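Local coordinates for COG3291: FOG: PKD repeat (Clostridium thermocellum, PDB 1WMX), which probably binds cellulose through this family 30 carbohydrate-binding module, one part of a much longer protein assigned to cellulose breakdown, at residues B[21-26]-B[64-69]; B[51-56]-B[166-171]; B[89-94]-B[134-139]; B[98-103]-B[158-163]; B[119-124]-B[141-146]. All coordinates share one frame; numbering follows the deposited sequence.

Contact 1: B[21-26]-B[64-69]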
# COMPACT_ATOMS: atom_id res chain seq x y z
N GLY B 21 -13.17 -5.96 9.04
CA GLY B 21 -11.97 -5.58 8.32
C GLY B 21 -11.05 -6.78 8.18
O GLY B 21 -11.51 -7.92 8.18
N TRP B 22 -9.74 -6.54 8.06
CA TRP B 22 -8.78 -7.63 7.93
C TRP B 22 -7.46 -7.21 8.55
O TRP B 22 -6.94 -6.15 8.25
CB TRP B 22 -8.55 -7.97 6.45
CG TRP B 22 -7.79 -9.27 6.23
CD1 TRP B 22 -8.33 -10.52 6.02
CD2 TRP B 22 -6.37 -9.44 6.25
NE1 TRP B 22 -7.32 -11.45 5.90
CE2 TRP B 22 -6.11 -10.82 6.04
CE3 TRP B 22 -5.28 -8.57 6.42
CZ2 TRP B 22 -4.80 -11.34 5.99
CZ3 TRP B 22 -3.97 -9.09 6.38
CH2 TRP B 22 -3.75 -10.46 6.16
N SER B 23 -6.94 -8.07 9.43
CA SER B 23 -5.66 -7.85 10.09
C SER B 23 -4.87 -9.13 9.87
O SER B 23 -5.44 -10.22 9.89
CB SER B 23 -5.86 -7.62 11.59
OG SER B 23 -6.51 -6.39 11.84
N GLY B 24 -3.56 -9.00 9.65
CA GLY B 24 -2.75 -10.18 9.43
C GLY B 24 -1.25 -9.89 9.42
O GLY B 24 -0.82 -8.75 9.62
N SER B 25 -0.47 -10.94 9.19
CA SER B 25 0.99 -10.84 9.15
C SER B 25 1.57 -12.04 8.41
O SER B 25 0.88 -13.03 8.17
CB SER B 25 1.56 -10.77 10.57
OG SER B 25 1.21 -11.93 11.29
N GLY B 26 2.85 -11.97 8.07
CA GLY B 26 3.48 -13.05 7.33
C GLY B 26 3.63 -14.38 8.06
O GLY B 26 3.54 -15.43 7.43
N TRP B 64 3.07 -6.79 9.04
CA TRP B 64 1.78 -7.03 9.68
C TRP B 64 0.96 -5.78 9.43
O TRP B 64 1.50 -4.67 9.40
CB TRP B 64 1.91 -7.29 11.19
CG TRP B 64 2.49 -6.19 12.01
CD1 TRP B 64 3.76 -6.12 12.51
CD2 TRP B 64 1.81 -5.01 12.46
NE1 TRP B 64 3.91 -4.97 13.24
CE2 TRP B 64 2.74 -4.27 13.24
CE3 TRP B 64 0.52 -4.50 12.29
CZ2 TRP B 64 2.41 -3.05 13.84
CZ3 TRP B 64 0.19 -3.29 12.90
CH2 TRP B 64 1.14 -2.58 13.66
N ILE B 65 -0.33 -5.97 9.22
CA ILE B 65 -1.21 -4.85 8.94
C ILE B 65 -2.57 -5.06 9.57
O ILE B 65 -3.00 -6.18 9.79
CB ILE B 65 -1.39 -4.70 7.42
CG1 ILE B 65 -2.14 -3.41 7.10
CG2 ILE B 65 -2.14 -5.91 6.87
CD1 ILE B 65 -2.25 -3.14 5.62
N SER B 66 -3.25 -3.96 9.89
CA SER B 66 -4.59 -4.04 10.44
C SER B 66 -5.47 -3.05 9.70
O SER B 66 -5.20 -1.85 9.72
CB SER B 66 -4.60 -3.70 11.93
OG SER B 66 -5.93 -3.77 12.44
N LEU B 67 -6.52 -3.54 9.04
CA LEU B 67 -7.44 -2.67 8.32
C LEU B 67 -8.79 -2.64 9.04
O LEU B 67 -9.41 -3.68 9.26
CB LEU B 67 -7.63 -3.16 6.87
CG LEU B 67 -6.38 -3.21 5.98
CD1 LEU B 67 -6.66 -4.01 4.72
CD2 LEU B 67 -5.94 -1.80 5.62
N LEU B 68 -9.23 -1.45 9.41
CA LEU B 68 -10.51 -1.27 10.09
C LEU B 68 -11.42 -0.46 9.17
O LEU B 68 -11.22 0.73 8.97
CB LEU B 68 -10.30 -0.55 11.42
CG LEU B 68 -9.33 -1.20 12.41
CD1 LEU B 68 -9.12 -0.28 13.60
CD2 LEU B 68 -9.86 -2.57 12.85
N THR B 69 -12.43 -1.12 8.61
CA THR B 69 -13.34 -0.46 7.69
C THR B 69 -14.24 0.59 8.34
O THR B 69 -14.58 0.49 9.53
CB THR B 69 -14.24 -1.48 6.96
OG1 THR B 69 -15.06 -2.15 7.93
CG2 THR B 69 -13.40 -2.54 6.23
O HOH W 1 -8.80 -5.86 11.17
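Trp-22 meets Ile-65 at the rim of its indole: Ile-65 CG2 sits 3.7 Å from Trp-22 CZ3, near the ring plane, and the two side chains cross at about a right angle. CG of Trp-22 is anti to its backbone N (chi1 -168°), and the ring runs over Gly-24, so that the indole packs directly on the glycine backbone, Trp-22 CH2 standing 3.4 Å from Gly-24 CA. On the other face of the strands, Ser-23 OG and Ser-66 OG share a 2.7 Å hydrogen bond, and Ser-25 CB packs 3.6 Å from Trp-64 CB. The backbone sets this register. Trp-22 and Leu-67 bond in both directions, as do Gly-24 and Ile-65; the bond from Leu-67 N to Trp-22 O is 2.8 Å long, with its donor tilted 34° from the carbonyl plane. One shell further out, Tyr-113 of the second subunit stacks on Trp-22 and packs on Leu-67, Glu-29 takes the hydroxyl of Ser-25, and Ser-66 bonds through its backbone to Phe-160. The arrangement is an antiparallel pair in which 21-25 is the outermost strand on one side of a five-stranded sheet, one of the two sheets of the beta-sandwich fold common among carbohydrate-binding modules.

Contact 2: B[51-56]-B[166-171]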
# COMPACT_ATOMS: atom_id res chain seq x y z
N LEU B 51 -9.87 -2.11 22.00
CA LEU B 51 -9.40 -2.83 20.83
C LEU B 51 -7.91 -3.11 21.03
O LEU B 51 -7.10 -2.19 21.19
CB LEU B 51 -9.63 -1.97 19.59
CG LEU B 51 -9.51 -2.67 18.24
CD1 LEU B 51 -10.48 -3.85 18.17
CD2 LEU B 51 -9.79 -1.67 17.14
N ARG B 52 -7.54 -4.38 21.04
CA ARG B 52 -6.15 -4.80 21.27
C ARG B 52 -5.31 -5.05 20.02
O ARG B 52 -5.63 -5.92 19.21
CB ARG B 52 -6.12 -6.06 22.14
CG ARG B 52 -4.71 -6.57 22.52
CD ARG B 52 -4.76 -8.06 22.93
NE ARG B 52 -5.90 -8.28 23.81
CZ ARG B 52 -6.66 -9.37 23.82
NH1 ARG B 52 -6.41 -10.39 23.00
NH2 ARG B 52 -7.70 -9.41 24.64
N LEU B 53 -4.22 -4.28 19.89
CA LEU B 53 -3.28 -4.44 18.78
C LEU B 53 -2.09 -5.14 19.43
O LEU B 53 -1.24 -4.51 20.07
CB LEU B 53 -2.87 -3.08 18.23
CG LEU B 53 -1.82 -3.08 17.11
CD1 LEU B 53 -2.37 -3.83 15.90
CD2 LEU B 53 -1.46 -1.65 16.72
N ASN B 54 -2.02 -6.46 19.24
CA ASN B 54 -0.99 -7.26 19.88
C ASN B 54 -0.02 -8.03 18.98
O ASN B 54 -0.37 -9.06 18.40
CB ASN B 54 -1.69 -8.24 20.83
CG ASN B 54 -0.73 -9.08 21.64
OD1 ASN B 54 -1.09 -10.17 22.09
ND2 ASN B 54 0.49 -8.58 21.83
N VAL B 55 1.19 -7.50 18.86
CA VAL B 55 2.24 -8.13 18.07
C VAL B 55 2.99 -8.94 19.12
O VAL B 55 3.80 -8.39 19.87
CB VAL B 55 3.16 -7.08 17.42
CG1 VAL B 55 4.24 -7.77 16.61
CG2 VAL B 55 2.34 -6.16 16.52
N GLN B 56 2.72 -10.24 19.18
CA GLN B 56 3.30 -11.13 20.17
C GLN B 56 4.74 -11.62 20.03
O GLN B 56 5.41 -11.86 21.04
CB GLN B 56 2.36 -12.32 20.38
CG GLN B 56 1.43 -12.54 19.21
CD GLN B 56 0.19 -13.32 19.60
OE1 GLN B 56 -0.55 -13.78 18.74
NE2 GLN B 56 -0.05 -13.46 20.90
N ASP B 166 9.97 -4.97 16.63
CA ASP B 166 9.77 -5.27 18.03
C ASP B 166 8.34 -5.71 18.32
O ASP B 166 7.39 -5.20 17.72
CB ASP B 166 10.08 -4.05 18.90
CG ASP B 166 11.53 -3.63 18.84
OD1 ASP B 166 12.26 -3.86 19.83
OD2 ASP B 166 11.95 -3.08 17.80
N PRO B 167 8.16 -6.69 19.22
CA PRO B 167 6.80 -7.12 19.54
C PRO B 167 6.25 -6.07 20.50
O PRO B 167 7.04 -5.38 21.16
CB PRO B 167 7.03 -8.46 20.23
CG PRO B 167 8.32 -8.24 20.94
CD PRO B 167 9.15 -7.57 19.86
N PHE B 168 4.93 -5.92 20.58
CA PHE B 168 4.35 -4.91 21.47
C PHE B 168 2.84 -5.07 21.62
O PHE B 168 2.22 -5.86 20.91
CB PHE B 168 4.64 -3.51 20.93
CG PHE B 168 3.81 -3.14 19.72
CD1 PHE B 168 2.56 -2.53 19.87
CD2 PHE B 168 4.25 -3.44 18.44
CE1 PHE B 168 1.77 -2.23 18.76
CE2 PHE B 168 3.47 -3.15 17.32
CZ PHE B 168 2.22 -2.55 17.48
N THR B 169 2.27 -4.30 22.53
CA THR B 169 0.83 -4.33 22.78
C THR B 169 0.30 -2.97 23.19
O THR B 169 0.89 -2.29 24.03
CB THR B 169 0.48 -5.32 23.89
OG1 THR B 169 1.01 -6.61 23.57
CG2 THR B 169 -1.04 -5.42 24.05
N VAL B 170 -0.80 -2.56 22.57
CA VAL B 170 -1.47 -1.31 22.90
C VAL B 170 -2.96 -1.62 22.87
O VAL B 170 -3.38 -2.65 22.33
CB VAL B 170 -1.18 -0.16 21.90
CG1 VAL B 170 0.27 0.25 21.99
CG2 VAL B 170 -1.56 -0.58 20.49
N TRP B 171 -3.74 -0.73 23.45
CA TRP B 171 -5.18 -0.87 23.51
C TRP B 171 -5.77 0.45 23.03
O TRP B 171 -5.29 1.51 23.39
CB TRP B 171 -5.59 -1.17 24.95
CG TRP B 171 -5.23 -2.55 25.39
CD1 TRP B 171 -6.02 -3.67 25.30
CD2 TRP B 171 -4.00 -2.98 25.99
NE1 TRP B 171 -5.36 -4.76 25.81
CE2 TRP B 171 -4.12 -4.37 26.25
CE3 TRP B 171 -2.82 -2.33 26.35
CZ2 TRP B 171 -3.09 -5.11 26.84
CZ3 TRP B 171 -1.79 -3.07 26.93
CH2 TRP B 171 -1.94 -4.45 27.17
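Val-55 and Phe-168 make the dense part of this contact. Val-55 CG2 approaches Phe-168 CE2 to 3.3 Å, while Leu-53 CD2 comes to the ring edge, near its plane, 3.9 Å from Phe-168 CE1. On the same face Leu-53 CB rests 3.6 Å from Val-170 CG2. Phe-168 N meets Val-55 O on a lone pair at 2.8 Å, and Phe-168 O takes Val-55 N in return. The two strands are antiparallel neighbours in the larger sheet of a beta-sandwich, and this apolar face looks into the core, where Trp-64 from the other sheet lies on Leu-53 and Val-55. The reverse face is polar and looser. Phe-168 O receives a second, weak bond there, from Asn-54 ND2 at 3.4 Å. Arg-52 and Trp-171 run side by side in the same direction, with Arg-52 CG 3.8 Å from Trp-171 NE1 and the guanidinium and ring planes 70° apart. Their polar ends turn to other partners: Arg-52 NH1 forms a salt bridge with Glu-31, and Trp-171 NE1 bonds to Asp-40. Beyond the strand ends, exposed Pro-167 sets its CB 3.3 Å from Val-55 O.

Contact 3: B[89-94]-B[134-139]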
# COMPACT_ATOMS: atom_id res chain seq x y z
N PHE B 89 -8.75 9.07 19.32
CA PHE B 89 -8.81 7.79 20.04
C PHE B 89 -7.97 7.88 21.31
O PHE B 89 -7.13 8.77 21.47
CB PHE B 89 -8.25 6.68 19.13
CG PHE B 89 -6.80 6.90 18.69
CD1 PHE B 89 -5.75 6.50 19.51
CD2 PHE B 89 -6.52 7.51 17.47
CE1 PHE B 89 -4.42 6.71 19.12
CE2 PHE B 89 -5.19 7.73 17.07
CZ PHE B 89 -4.14 7.32 17.90
N ASP B 90 -8.22 6.97 22.22
CA ASP B 90 -7.45 6.89 23.46
C ASP B 90 -6.60 5.66 23.32
O ASP B 90 -7.02 4.68 22.70
CB ASP B 90 -8.35 6.78 24.68
CG ASP B 90 -9.29 7.95 24.79
OD1 ASP B 90 -10.53 7.77 24.59
OD2 ASP B 90 -8.81 9.10 25.09
N ILE B 91 -5.42 5.70 23.89
CA ILE B 91 -4.50 4.56 23.80
C ILE B 91 -3.60 4.50 25.04
O ILE B 91 -3.45 5.48 25.77
CB ILE B 91 -3.61 4.73 22.56
CG1 ILE B 91 -2.71 3.50 22.34
CG2 ILE B 91 -2.71 5.97 22.68
CD1 ILE B 91 -1.81 3.60 21.10
N LYS B 92 -3.04 3.32 25.24
CA LYS B 92 -2.11 3.04 26.35
C LYS B 92 -1.36 1.78 25.99
O LYS B 92 -1.93 0.82 25.48
CB LYS B 92 -2.88 2.89 27.67
CG LYS B 92 -3.39 1.48 27.95
CD LYS B 92 -3.89 1.34 29.38
CE LYS B 92 -4.30 -0.08 29.72
NZ LYS B 92 -4.73 -0.23 31.13
N GLY B 93 -0.06 1.78 26.25
CA GLY B 93 0.80 0.64 25.91
C GLY B 93 1.02 -0.29 27.10
O GLY B 93 0.77 0.06 28.25
N LYS B 94 1.52 -1.55 26.77
CA LYS B 94 1.83 -2.52 27.83
C LYS B 94 2.98 -1.97 28.69
O LYS B 94 2.98 -2.11 29.92
CB LYS B 94 2.22 -3.85 27.21
CG LYS B 94 2.20 -4.99 28.20
CD LYS B 94 2.74 -6.29 27.62
CE LYS B 94 1.79 -6.93 26.61
NZ LYS B 94 2.31 -8.18 26.06
N GLN B 134 -4.14 7.85 27.31
CA GLN B 134 -3.95 9.19 26.74
C GLN B 134 -4.89 9.37 25.56
O GLN B 134 -5.13 8.45 24.78
CB GLN B 134 -2.52 9.37 26.21
CG GLN B 134 -1.43 9.33 27.26
CD GLN B 134 -0.10 9.81 26.71
OE1 GLN B 134 0.05 11.00 26.40
NE2 GLN B 134 0.88 8.94 26.56
N HIS B 135 -5.45 10.55 25.43
CA HIS B 135 -6.32 10.84 24.30
C HIS B 135 -5.48 11.55 23.26
O HIS B 135 -4.87 12.58 23.54
CB HIS B 135 -7.49 11.73 24.73
CG HIS B 135 -8.43 12.02 23.58
ND1 HIS B 135 -8.11 12.93 22.58
CD2 HIS B 135 -9.66 11.53 23.27
CE1 HIS B 135 -9.11 12.96 21.72
NE2 HIS B 135 -10.04 12.13 22.11
N VAL B 136 -5.43 11.00 22.06
CA VAL B 136 -4.62 11.62 21.00
C VAL B 136 -5.51 12.05 19.83
O VAL B 136 -6.53 11.43 19.53
CB VAL B 136 -3.52 10.65 20.53
CG1 VAL B 136 -3.69 9.26 21.14
CG2 VAL B 136 -3.49 10.50 19.00
N LYS B 137 -5.09 13.12 19.18
CA LYS B 137 -5.81 13.66 18.03
C LYS B 137 -4.84 13.83 16.87
O LYS B 137 -3.85 14.56 16.97
CB LYS B 137 -6.42 15.02 18.39
CG LYS B 137 -7.34 14.98 19.61
CD LYS B 137 -8.40 16.07 19.59
CE LYS B 137 -7.82 17.47 19.51
NZ LYS B 137 -8.86 18.52 19.50
N ILE B 138 -5.00 12.92 15.85
CA ILE B 138 -4.27 13.12 14.60
C ILE B 138 -5.15 13.94 13.67
O ILE B 138 -6.31 13.61 13.43
CB ILE B 138 -3.93 11.76 14.01
CG1 ILE B 138 -3.05 10.96 14.98
CG2 ILE B 138 -3.16 11.86 12.69
CD1 ILE B 138 -2.70 9.57 14.47
N PRO B 139 -4.93 14.97 13.02
CA PRO B 139 -5.45 15.91 12.05
C PRO B 139 -5.35 15.34 10.60
O PRO B 139 -4.24 15.20 10.04
CB PRO B 139 -4.69 17.16 12.24
CG PRO B 139 -3.56 16.87 13.24
CD PRO B 139 -3.64 15.45 13.67
O HOH W 2 -0.66 6.23 26.78
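Phe-89 and Val-136 bind backbone to backbone in both directions, and Ile-91 and Gln-134 do the same, joining two antiparallel strands of the larger sheet in a beta-sandwich fold. The Phe-89 side chain turns inward. From CB, CG is placed between the backbone N and the carbonyl carbon (chi1 60°), which starts the ring on its way to the neighbouring strand. On one side, Phe-89 CD1 lies 3.8 Å from Val-136 CG1, and CE1 of Phe-89 closes on the same methyl to 3.3 Å. At the tip, Phe-89 CZ touches Val-136 CG2 at 3.4 Å. On the far side, Phe-89 CE2 has Ile-138 CD1 at the ring edge, 4.0 Å away. Both methyls of Val-136 thus lie on the same side of the ring plane, at its CE1-CZ end, and Val-136 CG1 almost eclipses its own backbone N (chi1 8°), a strained torsion if the model is exact here. Val-136 CG1 also rests 3.8 Å from Ile-91 CG2. Ile-102, Ile-123 and Phe-172 also pack around the Phe-89 ring. On the reverse face, Asp-90 OD2 lies at the imidazole edge of exposed His-135, 3.0 Å from His-135 CB, and the carboxylate and ring planes are 65° apart. Gln-134 NE2, which also bonds to Thr-128 O, donates to a water at 3.1 Å, and that water lies 3.1 Å from Ile-91 O.

Contact 4: B[98-103]-B[158-163]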
# COMPACT_ATOMS: atom_id res chain seq x y z
N GLU B 98 5.60 2.34 22.64
CA GLU B 98 5.20 1.53 21.48
C GLU B 98 5.01 2.47 20.30
O GLU B 98 4.54 3.61 20.48
CB GLU B 98 3.87 0.79 21.74
CG GLU B 98 3.94 -0.29 22.81
CD GLU B 98 3.79 0.26 24.21
OE1 GLU B 98 3.83 -0.54 25.20
OE2 GLU B 98 3.62 1.51 24.39
N ASP B 99 5.36 2.02 19.12
CA ASP B 99 5.21 2.85 17.92
C ASP B 99 4.90 1.97 16.70
O ASP B 99 5.34 0.82 16.62
CB ASP B 99 6.49 3.65 17.68
CG ASP B 99 6.31 4.71 16.62
OD1 ASP B 99 5.27 5.45 16.64
OD2 ASP B 99 7.21 4.85 15.72
N PHE B 100 4.15 2.54 15.78
CA PHE B 100 3.75 1.83 14.55
C PHE B 100 3.14 2.81 13.55
O PHE B 100 2.89 3.98 13.87
CB PHE B 100 2.74 0.73 14.89
CG PHE B 100 1.58 1.22 15.76
CD1 PHE B 100 0.52 1.91 15.17
CD2 PHE B 100 1.58 0.99 17.13
CE1 PHE B 100 -0.54 2.37 15.96
CE2 PHE B 100 0.52 1.45 17.93
CZ PHE B 100 -0.54 2.15 17.33
N VAL B 101 2.91 2.34 12.34
CA VAL B 101 2.33 3.18 11.29
C VAL B 101 0.82 3.26 11.42
O VAL B 101 0.15 2.28 11.73
CB VAL B 101 2.67 2.63 9.92
CG1 VAL B 101 2.13 3.53 8.81
CG2 VAL B 101 4.18 2.49 9.73
N ILE B 102 0.29 4.45 11.18
CA ILE B 102 -1.16 4.68 11.25
C ILE B 102 -1.56 5.63 10.12
O ILE B 102 -0.86 6.60 9.84
CB ILE B 102 -1.52 5.30 12.61
CG1 ILE B 102 -3.04 5.54 12.73
CG2 ILE B 102 -0.81 6.64 12.84
CD1 ILE B 102 -3.51 5.86 14.15
N GLY B 103 -2.68 5.33 9.48
CA GLY B 103 -3.16 6.17 8.37
C GLY B 103 -4.51 5.68 7.83
O GLY B 103 -5.26 5.00 8.52
N LEU B 158 -9.17 2.58 7.83
CA LEU B 158 -8.13 3.05 8.72
C LEU B 158 -7.11 1.95 8.74
O LEU B 158 -7.48 0.77 8.56
CB LEU B 158 -8.77 3.34 10.08
CG LEU B 158 -7.79 3.35 11.25
CD1 LEU B 158 -6.81 4.53 11.21
CD2 LEU B 158 -8.50 3.45 12.60
N VAL B 159 -5.87 2.36 8.95
CA VAL B 159 -4.77 1.40 8.91
C VAL B 159 -3.77 1.60 10.06
O VAL B 159 -3.26 2.69 10.30
CB VAL B 159 -4.04 1.56 7.57
CG1 VAL B 159 -3.31 0.30 7.14
CG2 VAL B 159 -4.99 1.91 6.42
N PHE B 160 -3.33 0.35 10.50
CA PHE B 160 -2.26 0.23 11.49
C PHE B 160 -1.26 -0.66 10.75
O PHE B 160 -1.66 -1.58 10.04
CB PHE B 160 -2.71 -0.48 12.77
CG PHE B 160 -3.75 0.26 13.55
CD1 PHE B 160 -4.65 -0.43 14.36
CD2 PHE B 160 -3.85 1.65 13.47
CE1 PHE B 160 -5.64 0.25 15.07
CE2 PHE B 160 -4.84 2.33 14.17
CZ PHE B 160 -5.74 1.63 14.97
N SER B 161 0.03 -0.41 10.93
CA SER B 161 1.02 -1.20 10.24
C SER B 161 2.39 -1.19 10.90
O SER B 161 2.74 -0.27 11.66
CB SER B 161 1.12 -0.71 8.79
OG SER B 161 1.89 -1.59 8.01
N LYS B 162 3.18 -2.21 10.59
CA LYS B 162 4.51 -2.37 11.14
C LYS B 162 5.40 -1.16 10.95
O LYS B 162 5.42 -0.55 9.89
CB LYS B 162 5.18 -3.60 10.53
CG LYS B 162 6.65 -3.77 10.90
CD LYS B 162 7.21 -5.03 10.27
CE LYS B 162 8.69 -5.18 10.56
NZ LYS B 162 9.47 -4.06 9.98
N ARG B 163 6.14 -0.84 12.00
CA ARG B 163 7.08 0.27 12.00
C ARG B 163 8.44 -0.40 12.24
O ARG B 163 9.32 -0.40 11.38
CB ARG B 163 6.74 1.24 13.12
CG ARG B 163 7.82 2.23 13.49
CD ARG B 163 8.09 3.25 12.40
NE ARG B 163 8.64 4.47 12.98
CZ ARG B 163 9.63 5.18 12.44
NH1 ARG B 163 10.18 4.79 11.30
NH2 ARG B 163 10.05 6.28 13.05
O HOH W 3 5.86 -1.40 14.92
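Val-101 and Ser-161 exchange backbone hydrogen bonds, and Gly-103 and Val-159 do the same. In the second pair Val-159 N lies 2.7 Å from Gly-103 O, approaching from 40° above the carbonyl plane. Between these pairs, Ile-102 and Phe-160 form a non-hydrogen-bonded pair, where the CA-H of Ile-102 points at Val-159 O, 3.0 Å from CA.

The charged contact lies past the strand ends. Arg-163 NE donates to Asp-99 OD2 at 3.1 Å in a salt bridge; the oxygen sits in the guanidinium plane, while the carboxylate itself is turned 75° to it. The other oxygen, Asp-99 OD1, is held by Ser-124 N, so this second-shell bond helps fix the carboxylate's rotation. Close by, Arg-163 N donates to a water at 3.0 Å, which also lies beside Asp-99 O.

Aromatic and apolar contacts fill the inner face. Phe-100 presents its edge to the face of Phe-160 in a T-shaped pair, with centroids 5.8 Å apart and planes at 60°. Ile-102 runs alongside Phe-160 in the same direction: CG1 is anti to the backbone N of Ile-102, and CD1 of Ile-102 reaches the ring edge 3.8 Å from Phe-160 CE2. Leu-158 CD1 extends the cluster to Ile-102 CG1 at 4.2 Å. Phe-172 of the opposing sheet stacks on Phe-160.

Strand 155-161 is the middle strand of the five-stranded sheet, and an antiparallel pair with an aromatic inner face pressed on a second sheet is the core arrangement of a beta-sandwich.

Contact 5: B[119-124]-B[141-146]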
# COMPACT_ATOMS: atom_id res chain seq x y z
N VAL B 119 -2.40 6.78 2.97
CA VAL B 119 -1.73 7.99 3.50
C VAL B 119 -1.35 7.59 4.91
O VAL B 119 -2.20 7.12 5.68
CB VAL B 119 -2.63 9.22 3.49
CG1 VAL B 119 -2.92 9.70 2.06
CG2 VAL B 119 -3.98 8.96 4.18
N THR B 120 -0.09 7.77 5.27
CA THR B 120 0.36 7.33 6.59
C THR B 120 1.31 8.28 7.32
O THR B 120 1.82 9.24 6.76
CB THR B 120 1.11 6.02 6.44
OG1 THR B 120 2.26 6.22 5.63
CG2 THR B 120 0.25 4.95 5.77
N THR B 121 1.50 7.95 8.58
CA THR B 121 2.39 8.67 9.50
C THR B 121 2.64 7.74 10.68
O THR B 121 1.98 6.71 10.82
CB THR B 121 1.74 9.98 9.97
OG1 THR B 121 2.61 10.64 10.90
CG2 THR B 121 0.40 9.76 10.67
N VAL B 122 3.59 8.09 11.52
CA VAL B 122 3.88 7.26 12.70
C VAL B 122 3.14 7.87 13.87
O VAL B 122 3.08 9.10 14.02
CB VAL B 122 5.37 7.19 12.96
CG1 VAL B 122 6.11 6.54 11.79
CG2 VAL B 122 5.98 8.57 13.20
N ILE B 123 2.58 7.03 14.70
CA ILE B 123 1.80 7.50 15.84
C ILE B 123 2.66 8.31 16.84
O ILE B 123 2.16 9.20 17.54
CB ILE B 123 1.14 6.34 16.56
CG1 ILE B 123 0.17 6.85 17.62
CG2 ILE B 123 2.17 5.42 17.22
CD1 ILE B 123 -0.77 5.79 18.16
N SER B 124 3.95 8.00 16.88
CA SER B 124 4.88 8.69 17.80
C SER B 124 4.91 10.20 17.54
O SER B 124 5.26 10.99 18.43
CB SER B 124 6.30 8.12 17.66
OG SER B 124 6.72 8.16 16.31
N ARG B 141 -5.88 16.86 7.91
CA ARG B 141 -5.17 17.62 6.87
C ARG B 141 -3.68 17.21 6.87
O ARG B 141 -3.02 17.21 5.82
CB ARG B 141 -5.33 19.19 7.12
CG ARG B 141 -4.74 19.68 8.49
CD ARG B 141 -5.04 21.15 9.03
NE ARG B 141 -6.14 21.28 9.88
CZ ARG B 141 -6.55 21.07 11.14
NH1 ARG B 141 -5.81 20.68 12.20
NH2 ARG B 141 -7.86 21.15 11.35
N ASP B 142 -3.19 16.64 7.92
CA ASP B 142 -1.77 16.26 7.96
C ASP B 142 -1.49 14.97 7.14
O ASP B 142 -0.36 14.71 6.73
CB ASP B 142 -1.32 15.96 9.41
CG ASP B 142 -1.26 17.20 10.31
OD1 ASP B 142 -0.79 17.10 11.51
OD2 ASP B 142 -1.68 18.33 9.88
N LEU B 143 -2.55 14.19 6.91
CA LEU B 143 -2.45 12.89 6.20
C LEU B 143 -2.96 12.94 4.78
O LEU B 143 -2.24 12.54 3.83
CB LEU B 143 -3.31 11.85 6.92
CG LEU B 143 -2.66 11.29 8.17
CD1 LEU B 143 -3.56 10.30 8.93
CD2 LEU B 143 -1.37 10.53 7.87
N MET B 144 -4.16 13.42 4.74
CA MET B 144 -4.95 13.54 3.54
C MET B 144 -4.78 14.84 2.77
O MET B 144 -5.74 15.39 2.23
CB MET B 144 -6.41 13.48 3.87
CG MET B 144 -6.84 12.19 4.50
SD MET B 144 -8.59 12.14 4.69
CE MET B 144 -9.08 10.67 5.54
N LYS B 145 -3.58 15.34 2.72
CA LYS B 145 -3.30 16.53 1.91
C LYS B 145 -2.38 16.00 0.76
O LYS B 145 -1.17 16.21 0.78
CB LYS B 145 -2.66 17.64 2.78
CG LYS B 145 -3.71 18.60 3.41
CD LYS B 145 -3.21 20.06 3.55
CE LYS B 145 -4.31 21.06 3.93
NZ LYS B 145 -5.20 21.40 2.80
N ILE B 146 -3.11 15.32 -0.16
CA ILE B 146 -2.63 14.56 -1.40
C ILE B 146 -1.46 15.17 -2.28
O ILE B 146 -0.45 15.72 -1.79
CB ILE B 146 -3.80 14.38 -2.39
CG1 ILE B 146 -4.10 15.64 -3.21
CG2 ILE B 146 -5.14 14.02 -1.72
CD1 ILE B 146 -4.33 15.34 -4.69
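Val-119 and Leu-143 bring their CA atoms to 5.6 Å, where a short, weakly bonded helical turn meets a strand without any hydrogen bond between the two segments. The Val-119 side chain points at the turn and settles on a carbonyl: CB and CG1 of Val-119 are each 3.4 Å from Leu-143 O. Its second methyl, Val-119 CG2, also reaches the side chains, lying 4.0 Å from Leu-143 CB and making a looser contact, at 4.3 Å, with Met-144 CG.

Strand 118-122 is the outermost strand on one side of the five-stranded sheet of the beta-sandwich, bonded through the backbones of Val-119 and Thr-121 to Phe-104 and Ile-102 of the next strand. The turn directly follows strand 134-139 of the other sheet, so the contact brings the two layers together at the sandwich margin.

Leu-143 does most of the reaching. Its CG is anti to the carbonyl carbon (chi1 -78°). Further out, CD2 of Leu-143 lies 3.4 Å from Thr-121 CG2, tighter than usual van der Waals contact. The same Leu-143 CD2 lies 3.5 Å from the carbonyl carbon C of Thr-120. The Leu-143 and Thr-121 side chains cross at about a right angle, and Thr-121 OG1 is anti to its backbone N (chi1 178°), which leaves the methyl branch to meet the leucine. Phe-104 also packs on Leu-143, and Phe-150 touches both Val-119 and Met-144. The polar groups of 141-146 bind elsewhere: Asp-142 OD1 to Tyr-126 OH, Arg-141 NE to Glu-83 O, and Lys-145 NZ in a salt bridge to Glu-83.

From the N terminus, strand 21-25 opens contact 1, which closes at 64-69 after the first segment of contact 2 has passed, so these two cross. Contact 2 closes last, at 166-171, and its long loop encloses contacts 3, 4 and 5 entirely. Within that loop, contact 3 crosses both contact 4 and contact 5, while contact 5 lies wholly inside the loop of contact 4. Contacts 1, 4 and 5 share the five-stranded sheet, in which strand 64-69 neighbours 155-161 and strand 101-106 neighbours 118-122. Contacts 2 and 3 share the larger sheet. Packing of Trp-64 on Phe-168 and of Ile-102 on Ile-138 ties the two layers together.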